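Local coordinates for uncharacterized protein (Arthrobacter sp., PDB 3KOP) that is of unknown function but adopts a cyclophilin-like fold, built on an antiparallel beta sheet, and assembles with further copies of itself, at residues L28-V33 and R175-T180; Q60-K65 and Y72-A77. One frame throughout, in Å; residues are numbered along the deposited sequence.

Contact 1 of 2, residues L28-V33 and R175-T180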
ATOM      1  N   LEU F  28       2.445  -4.755 -32.784  1.00 15.70           N
ATOM      2  CA  LEU F  28       2.066  -6.136 -32.624  1.00 16.03           C
ATOM      3  C   LEU F  28       2.063  -6.766 -34.012  1.00 17.05           C
ATOM      4  O   LEU F  28       1.279  -6.381 -34.883  1.00 16.83           O
ATOM      5  CB  LEU F  28       0.683  -6.252 -31.967  1.00 15.58           C
ATOM      6  CG  LEU F  28       0.636  -5.831 -30.498  1.00 15.88           C
ATOM      7  CD1 LEU F  28      -0.808  -5.581 -30.020  1.00 15.34           C
ATOM      8  CD2 LEU F  28       1.323  -6.876 -29.616  1.00 13.78           C
ATOM      9  N   GLU F  29       2.930  -7.737 -34.221  1.00 18.22           N
ATOM     10  CA  GLU F  29       3.244  -8.191 -35.583  1.00 19.50           C
ATOM     11  C   GLU F  29       2.156  -9.041 -36.187  1.00 20.01           C
ATOM     12  O   GLU F  29       1.924  -8.964 -37.380  1.00 20.10           O
ATOM     13  CB  GLU F  29       4.507  -9.024 -35.596  1.00 20.21           C
ATOM     14  CG  GLU F  29       5.723  -8.367 -34.978  1.00 23.26           C
ATOM     15  CD  GLU F  29       6.473  -7.477 -35.920  1.00 27.54           C
ATOM     16  OE1 GLU F  29       5.876  -6.956 -36.885  1.00 32.85           O
ATOM     17  OE2 GLU F  29       7.682  -7.305 -35.694  1.00 32.35           O
ATOM     18  N   LYS F  30       1.519  -9.885 -35.377  1.00 20.63           N
ATOM     19  CA  LYS F  30       0.495 -10.794 -35.873  1.00 21.10           C
ATOM     20  C   LYS F  30      -0.798 -10.040 -36.074  1.00 20.91           C
ATOM     21  O   LYS F  30      -1.405 -10.111 -37.146  1.00 21.05           O
ATOM     22  CB  LYS F  30       0.289 -11.951 -34.903  1.00 22.03           C
ATOM     23  CG  LYS F  30      -0.716 -12.986 -35.333  1.00 24.63           C
ATOM     24  CD  LYS F  30      -0.687 -14.166 -34.387  1.00 29.77           C
ATOM     25  CE  LYS F  30      -1.777 -15.200 -34.703  1.00 32.43           C
ATOM     26  NZ  LYS F  30      -2.962 -14.977 -33.815  1.00 36.45           N
ATOM     27  N   ARG F  31      -1.238  -9.295 -35.075  1.00 19.87           N
ATOM     28  CA  ARG F  31      -2.424  -8.457 -35.284  1.00 19.68           C
ATOM     29  C   ARG F  31      -2.173  -7.277 -36.256  1.00 19.65           C
ATOM     30  O   ARG F  31      -3.117  -6.685 -36.770  1.00 19.65           O
ATOM     31  CB  ARG F  31      -2.987  -7.979 -33.950  1.00 19.76           C
ATOM     32  CG  ARG F  31      -3.577  -9.107 -33.097  1.00 19.20           C
ATOM     33  CD  ARG F  31      -3.686  -8.722 -31.656  1.00 18.73           C
ATOM     34  NE  ARG F  31      -4.393  -9.742 -30.895  1.00 18.37           N
ATOM     35  CZ  ARG F  31      -3.872 -10.900 -30.507  1.00 18.67           C
ATOM     36  NH1 ARG F  31      -2.596 -11.202 -30.741  1.00 19.21           N
ATOM     37  NH2 ARG F  31      -4.632 -11.761 -29.835  1.00 18.27           N
ATOM     38  N   GLY F  32      -0.916  -6.916 -36.493  1.00 19.61           N
ATOM     39  CA  GLY F  32      -0.603  -5.835 -37.413  1.00 19.53           C
ATOM     40  C   GLY F  32      -1.048  -4.467 -36.941  1.00 19.73           C
ATOM     41  O   GLY F  32      -1.505  -3.650 -37.738  1.00 19.77           O
ATOM     42  N   VAL F  33      -0.884  -4.191 -35.651  1.00 19.34           N
ATOM     43  CA  VAL F  33      -1.268  -2.916 -35.085  1.00 18.93           C
ATOM     44  C   VAL F  33      -0.028  -2.210 -34.580  1.00 19.13           C
ATOM     45  O   VAL F  33       0.790  -2.824 -33.870  1.00 19.49           O
ATOM     46  CB  VAL F  33      -2.280  -3.105 -33.926  1.00 19.40           C
ATOM     47  CG1 VAL F  33      -2.685  -1.759 -33.307  1.00 18.31           C
ATOM     48  CG2 VAL F  33      -3.498  -3.861 -34.425  1.00 18.28           C
ATOM     49  N   ARG F 175      -0.550 -16.111 -28.282  1.00 21.62           N
ATOM     50  CA  ARG F 175       0.122 -17.110 -29.122  0.50 22.19           C
ATOM     51  C   ARG F 175       0.578 -16.526 -30.440  1.00 21.78           C
ATOM     52  O   ARG F 175      -0.229 -15.956 -31.168  1.00 21.31           O
ATOM     53  CB  ARG F 175      -0.810 -18.272 -29.473  0.50 22.78           C
ATOM     54  CG  ARG F 175      -1.248 -19.108 -28.312  0.50 25.05           C
ATOM     55  CD  ARG F 175      -0.081 -19.681 -27.536  0.50 27.32           C
ATOM     56  NE  ARG F 175      -0.578 -20.436 -26.391  0.50 28.71           N
ATOM     57  CZ  ARG F 175       0.184 -20.943 -25.433  0.50 29.71           C
ATOM     58  NH1 ARG F 175       1.501 -20.784 -25.473  0.50 30.01           N
ATOM     59  NH2 ARG F 175      -0.378 -21.604 -24.429  0.50 30.00           N
ATOM     60  N   ASP F 176       1.853 -16.708 -30.745  1.00 21.79           N
ATOM     61  CA  ASP F 176       2.464 -16.290 -32.003  1.00 21.55           C
ATOM     62  C   ASP F 176       2.441 -14.788 -32.170  1.00 20.37           C
ATOM     63  O   ASP F 176       2.654 -14.292 -33.263  1.00 19.96           O
ATOM     64  CB  ASP F 176       1.801 -16.992 -33.196  1.00 22.55           C
ATOM     65  CG  ASP F 176       1.945 -18.499 -33.131  1.00 25.91           C
ATOM     66  OD1 ASP F 176       3.044 -18.965 -32.731  1.00 28.84           O
ATOM     67  OD2 ASP F 176       0.962 -19.223 -33.456  1.00 30.57           O
ATOM     68  N   GLU F 177       2.204 -14.060 -31.080  1.00 18.44           N
ATOM     69  CA  GLU F 177       2.139 -12.621 -31.157  1.00 17.65           C
ATOM     70  C   GLU F 177       3.441 -12.112 -30.651  1.00 17.22           C
ATOM     71  O   GLU F 177       3.961 -12.625 -29.655  1.00 17.47           O
ATOM     72  CB  GLU F 177       0.961 -12.056 -30.350  1.00 17.04           C
ATOM     73  CG  GLU F 177       0.778 -10.549 -30.461  1.00 17.17           C
ATOM     74  CD  GLU F 177       0.648 -10.048 -31.900  1.00 18.73           C
ATOM     75  OE1 GLU F 177       1.698  -9.856 -32.569  1.00 18.56           O
ATOM     76  OE2 GLU F 177      -0.500  -9.797 -32.348  1.00 18.30           O
ATOM     77  N   THR F 178       3.970 -11.112 -31.349  1.00 17.18           N
ATOM     78  CA  THR F 178       5.284 -10.528 -31.048  1.00 17.11           C
ATOM     79  C   THR F 178       5.112  -9.027 -30.861  1.00 16.57           C
ATOM     80  O   THR F 178       4.404  -8.368 -31.638  1.00 16.48           O
ATOM     81  CB  THR F 178       6.265 -10.804 -32.224  1.00 17.27           C
ATOM     82  OG1 THR F 178       6.371 -12.214 -32.428  1.00 18.91           O
ATOM     83  CG2 THR F 178       7.637 -10.247 -31.956  1.00 17.62           C
ATOM     84  N   LEU F 179       5.778  -8.487 -29.839  1.00 15.94           N
ATOM     85  CA  LEU F 179       5.792  -7.055 -29.596  1.00 15.60           C
ATOM     86  C   LEU F 179       7.160  -6.463 -29.989  1.00 15.69           C
ATOM     87  O   LEU F 179       8.218  -6.833 -29.441  1.00 15.21           O
ATOM     88  CB  LEU F 179       5.507  -6.776 -28.113  1.00 15.23           C
ATOM     89  CG  LEU F 179       5.515  -5.321 -27.659  1.00 14.79           C
ATOM     90  CD1 LEU F 179       4.362  -4.500 -28.286  1.00 13.02           C
ATOM     91  CD2 LEU F 179       5.489  -5.248 -26.115  1.00 13.46           C
ATOM     92  N   THR F 180       7.124  -5.512 -30.909  1.00 15.90           N
ATOM     93  CA  THR F 180       8.333  -4.964 -31.512  1.00 15.99           C
ATOM     94  C   THR F 180       8.477  -3.465 -31.290  1.00 15.82           C
ATOM     95  O   THR F 180       7.576  -2.677 -31.614  1.00 16.53           O
ATOM     96  CB  THR F 180       8.375  -5.284 -33.027  1.00 16.57           C
ATOM     97  OG1 THR F 180       8.402  -6.703 -33.189  1.00 16.49           O
ATOM     98  CG2 THR F 180       9.630  -4.672 -33.676  1.00 15.66           C
TER
HETATM   99  O   HOH W   1      -2.241 -14.107 -30.549  1.00 23.65           O

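Contact 2 of 2, residues Q60-K65 and Y72-A77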
ATOM      1  N   GLN F  60       8.260 -12.228 -27.890  1.00 16.46           N
ATOM      2  CA  GLN F  60       6.920 -12.697 -27.496  1.00 16.07           C
ATOM      3  C   GLN F  60       6.265 -11.703 -26.566  1.00 15.30           C
ATOM      4  O   GLN F  60       6.886 -11.220 -25.614  1.00 14.52           O
ATOM      5  CB  GLN F  60       7.068 -14.060 -26.782  1.00 16.13           C
ATOM      6  CG  GLN F  60       5.853 -14.552 -26.029  1.00 16.59           C
ATOM      7  CD  GLN F  60       4.794 -15.060 -26.974  1.00 18.16           C
ATOM      8  OE1 GLN F  60       5.059 -15.975 -27.738  1.00 18.69           O
ATOM      9  NE2 GLN F  60       3.581 -14.476 -26.916  1.00 16.04           N
ATOM     10  N   VAL F  61       4.998 -11.406 -26.830  1.00 15.16           N
ATOM     11  CA  VAL F  61       4.230 -10.483 -25.992  1.00 14.31           C
ATOM     12  C   VAL F  61       3.564 -11.227 -24.830  1.00 14.54           C
ATOM     13  O   VAL F  61       3.201 -12.423 -24.929  1.00 14.96           O
ATOM     14  CB  VAL F  61       3.154  -9.712 -26.826  1.00 14.43           C
ATOM     15  CG1 VAL F  61       1.933 -10.609 -27.121  1.00 13.59           C
ATOM     16  CG2 VAL F  61       2.717  -8.399 -26.069  1.00 14.30           C
ATOM     17  N   PHE F  62       3.381 -10.524 -23.724  1.00 14.03           N
ATOM     18  CA  PHE F  62       2.624 -11.050 -22.601  1.00 14.52           C
ATOM     19  C   PHE F  62       1.651  -9.988 -22.131  1.00 14.14           C
ATOM     20  O   PHE F  62       1.945  -8.816 -22.199  1.00 14.11           O
ATOM     21  CB  PHE F  62       3.550 -11.405 -21.446  1.00 15.01           C
ATOM     22  CG  PHE F  62       4.612 -12.410 -21.796  1.00 14.68           C
ATOM     23  CD1 PHE F  62       4.347 -13.755 -21.738  1.00 16.40           C
ATOM     24  CD2 PHE F  62       5.894 -12.007 -22.091  1.00 16.28           C
ATOM     25  CE1 PHE F  62       5.317 -14.683 -22.041  1.00 16.99           C
ATOM     26  CE2 PHE F  62       6.871 -12.935 -22.398  1.00 15.95           C
ATOM     27  CZ  PHE F  62       6.577 -14.271 -22.372  1.00 16.93           C
ATOM     28  N   HIS F  63       0.472 -10.407 -21.696  1.00 13.79           N
ATOM     29  CA  HIS F  63      -0.414  -9.500 -20.984  1.00 13.49           C
ATOM     30  C   HIS F  63      -0.116  -9.539 -19.491  1.00 13.89           C
ATOM     31  O   HIS F  63       0.056 -10.608 -18.919  1.00 14.14           O
ATOM     32  CB  HIS F  63      -1.859  -9.866 -21.176  1.00 13.52           C
ATOM     33  CG  HIS F  63      -2.784  -8.746 -20.838  1.00 13.40           C
ATOM     34  ND1 HIS F  63      -2.972  -8.323 -19.542  1.00 11.94           N
ATOM     35  CD2 HIS F  63      -3.512  -7.920 -21.623  1.00 13.94           C
ATOM     36  CE1 HIS F  63      -3.798  -7.288 -19.543  1.00 13.79           C
ATOM     37  NE2 HIS F  63      -4.159  -7.035 -20.787  1.00 14.14           N
ATOM     38  N   GLY F  64      -0.125  -8.386 -18.830  1.00 13.79           N
ATOM     39  CA  GLY F  64       0.168  -8.386 -17.390  1.00 13.86           C
ATOM     40  C   GLY F  64      -0.879  -9.130 -16.588  1.00 14.14           C
ATOM     41  O   GLY F  64      -2.071  -9.188 -16.984  1.00 14.54           O
ATOM     42  N   LYS F  65      -0.438  -9.740 -15.478  1.00 13.72           N
ATOM     43  CA  LYS F  65      -1.363 -10.401 -14.550  1.00 14.15           C
ATOM     44  C   LYS F  65      -1.542  -9.598 -13.254  1.00 13.78           C
ATOM     45  O   LYS F  65      -2.489  -9.844 -12.518  1.00 13.84           O
ATOM     46  CB  LYS F  65      -0.881 -11.784 -14.150  1.00 14.43           C
ATOM     47  CG  LYS F  65      -0.823 -12.862 -15.238  1.00 17.11           C
ATOM     48  CD  LYS F  65      -0.380 -14.156 -14.542  1.00 19.24           C
ATOM     49  CE  LYS F  65      -0.010 -15.282 -15.466  1.00 23.20           C
ATOM     50  NZ  LYS F  65       0.074 -16.644 -14.707  1.00 20.96           N
ATOM     51  N   TYR F  72       3.611  -6.478 -22.419  1.00 13.29           N
ATOM     52  CA  TYR F  72       5.052  -6.296 -22.342  1.00 13.81           C
ATOM     53  C   TYR F  72       5.787  -7.429 -23.064  1.00 13.78           C
ATOM     54  O   TYR F  72       5.178  -8.441 -23.426  1.00 14.22           O
ATOM     55  CB  TYR F  72       5.497  -6.212 -20.891  1.00 13.29           C
ATOM     56  CG  TYR F  72       5.270  -7.471 -20.115  1.00 13.87           C
ATOM     57  CD1 TYR F  72       4.022  -7.752 -19.549  1.00 14.05           C
ATOM     58  CD2 TYR F  72       6.300  -8.430 -19.977  1.00 15.10           C
ATOM     59  CE1 TYR F  72       3.810  -8.914 -18.839  1.00 13.85           C
ATOM     60  CE2 TYR F  72       6.086  -9.610 -19.257  1.00 14.77           C
ATOM     61  CZ  TYR F  72       4.837  -9.841 -18.702  1.00 15.17           C
ATOM     62  OH  TYR F  72       4.582 -10.980 -17.997  1.00 15.74           O
ATOM     63  N   ASN F  73       7.076  -7.223 -23.309  1.00 14.30           N
ATOM     64  CA  ASN F  73       7.944  -8.289 -23.741  1.00 14.62           C
ATOM     65  C   ASN F  73       9.120  -8.334 -22.782  1.00 14.58           C
ATOM     66  O   ASN F  73       9.271  -7.450 -21.919  1.00 14.67           O
ATOM     67  CB  ASN F  73       8.340  -8.147 -25.234  1.00 14.56           C
ATOM     68  CG  ASN F  73       9.293  -6.980 -25.533  1.00 15.88           C
ATOM     69  OD1 ASN F  73       9.901  -6.410 -24.638  1.00 16.30           O
ATOM     70  ND2 ASN F  73       9.412  -6.622 -26.822  1.00 16.39           N
ATOM     71  N   LEU F  74       9.930  -9.379 -22.927  1.00 15.16           N
ATOM     72  CA  LEU F  74      11.116  -9.586 -22.106  1.00 14.79           C
ATOM     73  C   LEU F  74      12.284  -9.893 -23.044  1.00 15.32           C
ATOM     74  O   LEU F  74      12.196 -10.795 -23.865  1.00 15.27           O
ATOM     75  CB  LEU F  74      10.904 -10.757 -21.153  1.00 15.11           C
ATOM     76  CG  LEU F  74       9.765 -10.689 -20.133  1.00 15.32           C
ATOM     77  CD1 LEU F  74       9.646 -12.014 -19.383  1.00 15.22           C
ATOM     78  CD2 LEU F  74       9.944  -9.508 -19.167  1.00 13.71           C
ATOM     79  N   VAL F  75      13.365  -9.138 -22.924  1.00 15.24           N
ATOM     80  CA  VAL F  75      14.529  -9.314 -23.776  1.00 15.47           C
ATOM     81  C   VAL F  75      15.803  -9.339 -22.915  1.00 16.07           C
ATOM     82  O   VAL F  75      15.823  -8.761 -21.816  1.00 16.27           O
ATOM     83  CB  VAL F  75      14.626  -8.187 -24.831  1.00 15.28           C
ATOM     84  CG1 VAL F  75      13.347  -8.178 -25.760  1.00 14.93           C
ATOM     85  CG2 VAL F  75      14.885  -6.823 -24.179  1.00 13.93           C
ATOM     86  N   PRO F  76      16.864  -9.990 -23.411  1.00 16.36           N
ATOM     87  CA  PRO F  76      18.136  -9.889 -22.713  1.00 16.72           C
ATOM     88  C   PRO F  76      18.586  -8.429 -22.614  1.00 16.58           C
ATOM     89  O   PRO F  76      18.302  -7.626 -23.521  1.00 15.74           O
ATOM     90  CB  PRO F  76      19.103 -10.691 -23.604  1.00 17.24           C
ATOM     91  CG  PRO F  76      18.243 -11.481 -24.526  1.00 17.32           C
ATOM     92  CD  PRO F  76      16.974 -10.759 -24.672  1.00 16.51           C
ATOM     93  N   ALA F  77      19.291  -8.096 -21.531  1.00 16.61           N
ATOM     94  CA  ALA F  77      19.863  -6.753 -21.386  1.00 17.04           C
ATOM     95  C   ALA F  77      20.690  -6.383 -22.635  1.00 17.22           C
ATOM     96  O   ALA F  77      21.360  -7.236 -23.236  1.00 16.39           O
ATOM     97  CB  ALA F  77      20.718  -6.669 -20.157  1.00 16.93           C
TER
HETATM   98  O   HOH W   2       9.211 -11.916 -24.484  1.00 15.26           O

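Contact 1 of 2, residues L28-V33 and R175-T180
Glu177 OE2 is gripped by two donors of Arg31: the backbone N, 2.9 Å away on the syn lone pair of OE2, and NH1 at 3.0 Å on the anti side, a salt bridge lying in the guanidinium plane. OE1 accepts from Lys30 N at 2.8 Å and, on its anti lone pair, from Thr178 N. The chain of Glu177 reaches this spot because CG stands anti to the backbone N (chi1 -176°) and chi2 then bends the carboxylate into the turn. That turn joins strands 23-28 and 33-39, and its far end is a G1 beta bulge in which Gly32, at positive phi, and Val33 both face Leu28. With an alanine in place of Glu177, the amides of Lys30, Arg31 and Thr178 would probably lose their acceptor and Arg31 a salt-bridge partner, leaving its guanidinium to Asp168. Leu28 and Leu179 form an antiparallel non-hydrogen-bonded pair; next to it Glu29 N bonds to Thr178 O at 3.0 Å. Thr180 OG1, small and polar, donates a hydrogen bond to Glu29 OE2 (2.7 Å) from above the carboxylate plane, and also bonds Ser58. Leu28 CD2 rests 4.1 Å from Leu179 CD1, and Leu28 also packs against Met162, Ala165 and Ile169 of helix 159-172.

Contact 2 of 2, residues Q60-K65 and Y72-A77
With chi1 at 65°, Tyr72 holds CG between its own backbone N and carbonyl carbon, which carries its ring across the neighbouring strand and over Phe62 CB, while Phe62, its CG anti to the carbonyl carbon (chi1 -58°), sets its own ring beside it, toward Leu74. Phe62 CB therefore sits over one face of Tyr72, 3.4 Å from CZ and offset toward the rim, a CH-pi contact. The two rings are nearly parallel, their planes 29° apart, but slid so far that they barely overlap. Broad, flat side chains suit this face of the hairpin, since one can lie over the root of the other; Gly64, without a side chain, brings CA to the Tyr72 ring edge, 4.0 Å from CE1. Leu74 CD1 extends the apolar patch to Phe62 CE2 at 4.2 Å. The backbones form an antiparallel hydrogen-bonded pair, Phe62 N to Tyr72 O at 2.8 Å and Tyr72 N to Phe62 O at 2.9 Å. Farther along, a water takes over, donating to Gln60 O and accepting from Leu74 N. Met171 of the second subunit packs on Phe62, and Trp170 of that subunit bonds His63 O. Within the chain, the hairpin of strands 57-63 and 70-76 lies between two further strands: 178-183 borders the first, and 125-132 borders the second, where Asp128 and Ala130 touch Tyr72.

The centres of the two contacts lie about 12 Å apart, on the same side of the chain's centre, and both belong to one antiparallel sheet. Along the sequence 28-33 comes first, then the hairpin segments 60-65 and 72-77, and last 175-180, so contact 1 brings together distant parts of the chain and contact 2 falls between them. Strands 178-183 and 57-63 are neighbours, and this seam joins the contacts: Glu177 O probably accepts from Val61 N at 3.2 Å, and Leu179 O probably from Asn73 ND2 at 2.9 Å. Strand 178-183 thus ties the turn between strands 23-28 and 33-39 to the hairpin of strands 57-63 and 70-76, while both contacts also reach the second subunit.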